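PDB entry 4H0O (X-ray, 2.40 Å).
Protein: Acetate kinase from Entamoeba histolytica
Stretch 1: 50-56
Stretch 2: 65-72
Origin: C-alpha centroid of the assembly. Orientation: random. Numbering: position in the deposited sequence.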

# COMPACT_ATOMS: atom_id res chain seq x y z
N THR B 50 42.90 -0.06 -29.37
CA THR B 50 43.27 -1.36 -29.92
C THR B 50 43.99 -2.15 -28.84
O THR B 50 45.22 -2.16 -28.78
CB THR B 50 44.21 -1.20 -31.13
OG1 THR B 50 43.83 -0.05 -31.90
CG2 THR B 50 44.17 -2.44 -32.01
N GLU B 51 43.21 -2.83 -28.00
CA GLU B 51 43.70 -3.21 -26.68
C GLU B 51 42.83 -4.28 -26.00
O GLU B 51 41.83 -4.74 -26.56
CB GLU B 51 43.73 -1.95 -25.82
CG GLU B 51 44.71 -1.94 -24.67
CD GLU B 51 44.19 -1.11 -23.51
OE1 GLU B 51 44.17 0.13 -23.63
OE2 GLU B 51 43.79 -1.71 -22.49
N LYS B 52 43.23 -4.66 -24.79
CA LYS B 52 42.54 -5.67 -23.99
C LYS B 52 41.69 -5.01 -22.91
O LYS B 52 41.78 -3.80 -22.71
CB LYS B 52 43.59 -6.58 -23.33
CG LYS B 52 44.69 -7.04 -24.26
CD LYS B 52 45.67 -7.95 -23.52
CE LYS B 52 46.96 -8.13 -24.30
NZ LYS B 52 48.00 -8.81 -23.48
N PRO B 53 40.86 -5.80 -22.20
CA PRO B 53 40.19 -5.20 -21.03
C PRO B 53 41.21 -4.92 -19.94
O PRO B 53 42.24 -5.60 -19.88
CB PRO B 53 39.21 -6.29 -20.59
CG PRO B 53 39.79 -7.56 -21.12
CD PRO B 53 40.42 -7.19 -22.43
N PHE B 54 40.94 -3.94 -19.09
CA PHE B 54 41.93 -3.50 -18.11
C PHE B 54 41.29 -2.88 -16.88
O PHE B 54 40.13 -2.48 -16.91
CB PHE B 54 42.88 -2.49 -18.76
CG PHE B 54 42.19 -1.24 -19.24
CD1 PHE B 54 41.56 -1.21 -20.47
CD2 PHE B 54 42.19 -0.09 -18.46
CE1 PHE B 54 40.92 -0.07 -20.92
CE2 PHE B 54 41.55 1.06 -18.90
CZ PHE B 54 40.92 1.07 -20.13
N ILE B 55 42.07 -2.81 -15.80
CA ILE B 55 41.68 -2.03 -14.64
C ILE B 55 42.23 -0.62 -14.81
O ILE B 55 43.43 -0.44 -15.06
CB ILE B 55 42.21 -2.63 -13.33
CG1 ILE B 55 41.79 -4.10 -13.21
CG2 ILE B 55 41.71 -1.83 -12.13
CD1 ILE B 55 42.26 -4.77 -11.94
N GLU B 56 41.37 0.39 -14.70
CA GLU B 56 41.82 1.77 -14.79
C GLU B 56 41.99 2.35 -13.40
O GLU B 56 41.03 2.46 -12.64
CB GLU B 56 40.84 2.61 -15.61
CG GLU B 56 41.20 4.09 -15.69
CD GLU B 56 40.44 4.82 -16.78
OE1 GLU B 56 39.71 4.15 -17.55
OE2 GLU B 56 40.57 6.06 -16.87
N LYS B 65 46.69 2.06 -16.44
CA LYS B 65 45.95 0.94 -17.01
C LYS B 65 46.75 -0.35 -16.97
O LYS B 65 47.82 -0.45 -17.57
CB LYS B 65 45.51 1.27 -18.44
CG LYS B 65 44.68 2.54 -18.55
CD LYS B 65 44.35 2.87 -20.00
CE LYS B 65 43.36 4.03 -20.09
NZ LYS B 65 43.08 4.42 -21.50
N ILE B 66 46.22 -1.34 -16.26
CA ILE B 66 46.84 -2.66 -16.21
C ILE B 66 45.97 -3.63 -16.99
O ILE B 66 44.82 -3.89 -16.60
CB ILE B 66 46.99 -3.17 -14.76
CG1 ILE B 66 47.95 -2.28 -13.97
CG2 ILE B 66 47.50 -4.60 -14.74
CD1 ILE B 66 47.30 -1.07 -13.33
N GLU B 67 46.49 -4.15 -18.10
CA GLU B 67 45.74 -5.08 -18.93
C GLU B 67 45.49 -6.38 -18.18
O GLU B 67 46.37 -6.91 -17.50
CB GLU B 67 46.45 -5.33 -20.25
CG GLU B 67 46.35 -4.17 -21.23
CD GLU B 67 47.20 -4.37 -22.47
OE1 GLU B 67 48.41 -4.62 -22.33
OE2 GLU B 67 46.65 -4.27 -23.59
N THR B 68 44.26 -6.89 -18.30
CA THR B 68 43.82 -8.04 -17.54
C THR B 68 42.91 -8.91 -18.39
O THR B 68 42.34 -8.44 -19.38
CB THR B 68 43.02 -7.60 -16.29
OG1 THR B 68 42.12 -6.54 -16.65
CG2 THR B 68 43.94 -7.11 -15.18
N PRO B 69 42.77 -10.19 -18.02
CA PRO B 69 41.69 -10.98 -18.61
C PRO B 69 40.37 -10.44 -18.05
O PRO B 69 40.40 -9.57 -17.18
CB PRO B 69 41.94 -12.39 -18.06
CG PRO B 69 43.37 -12.39 -17.60
CD PRO B 69 43.63 -10.99 -17.13
N ILE B 70 39.23 -10.93 -18.54
CA ILE B 70 37.97 -10.57 -17.92
C ILE B 70 37.97 -11.14 -16.50
O ILE B 70 38.26 -12.33 -16.30
CB ILE B 70 36.75 -11.09 -18.71
CG1 ILE B 70 36.63 -10.35 -20.04
CG2 ILE B 70 35.47 -10.92 -17.91
CD1 ILE B 70 36.51 -8.84 -19.89
N LEU B 71 37.69 -10.29 -15.52
CA LEU B 71 37.81 -10.68 -14.12
C LEU B 71 36.45 -10.75 -13.43
O LEU B 71 35.58 -9.92 -13.69
CB LEU B 71 38.71 -9.69 -13.38
CG LEU B 71 40.18 -9.63 -13.81
CD1 LEU B 71 40.89 -8.43 -13.20
CD2 LEU B 71 40.88 -10.92 -13.44
N ASN B 72 36.27 -11.74 -12.55
CA ASN B 72 35.15 -11.69 -11.63
C ASN B 72 35.45 -10.68 -10.53
O ASN B 72 36.47 -9.99 -10.58
CB ASN B 72 34.79 -13.08 -11.07
CG ASN B 72 35.91 -13.70 -10.24
OD1 ASN B 72 36.72 -13.01 -9.63
ND2 ASN B 72 35.94 -15.03 -10.21

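The backbone does most of the polar work here. Residues 54-56 and 65-67 run antiparallel, and Ile55 and Ile66 form the hydrogen-bonded pair: Ile55 N donates to Ile66 O at 3.1 Å, and Ile66 N returns the bond to Ile55 O at 3.2 Å. The same Ile55 O also receives a CA-H contact from Lys65, with Lys65 CA 3.5 Å away. Just past the strand, Thr68 N donates to Pro53 O at 2.9 Å with a nearly straight N-H...O angle of 170°, so the ladder continues one rung into the loop. Proline suits that position because only its carbonyl is called upon; it has no amide hydrogen to offer. Thr68 adds a weak bond from its hydroxyl, Thr68 OG1 to Pro53 O at 3.4 Å, made possible by a chi1 near p, so one carbonyl serves both the amide and the hydroxyl of a single buried residue.

The alternation of the strands sorts the side chains. Phe54, Glu56, Lys65 and Glu67 share one face of the sheet. Phe54 and Glu67 are a non-hydrogen-bonded pair, their CA atoms only 4.2 Å apart, and Phe54, with chi1 at p, carries its ring toward Lys65 instead of over Glu67. There Phe54 CE2 lies 3.5 Å from Lys65 CG, at an oblique approach to the ring. The extended lysine thus spends its methylenes covering a buried aromatic while the residue as a whole stays exposed, a good use of a long amphipathic chain.

Ile55 and Ile66 occupy the other face. Ile55 is buried; its CD1 meets Leu71 CD1 at 4.1 Å, and its CG1 lies 4.2 Å from Thr68 CG2. Threonine therefore fits twice over, with a hydroxyl for the carbonyl and a methyl for the isoleucine. Further along the loop, Pro53 CG packs against Ile70 CD1 at 3.7 Å, a small apolar contact between two residues that remain at least partly exposed.

Charge contributes less clearly. Glu67 leans its carboxylate back over the first stretch, where its OE2 lies 3.5 Å from Lys52 CG, yet Lys52 NZ and Glu67 OE1 are 4.4 Å apart, beyond a salt bridge. Glu51 OE2 and Glu67 OE2 sit 4.0 Å apart, like charges in an exposed setting. In all, 606 Å² is buried between the stretches. The rule to read is that paired backbone sets the register, while apolar side chains and lysine methylenes fill the space around it.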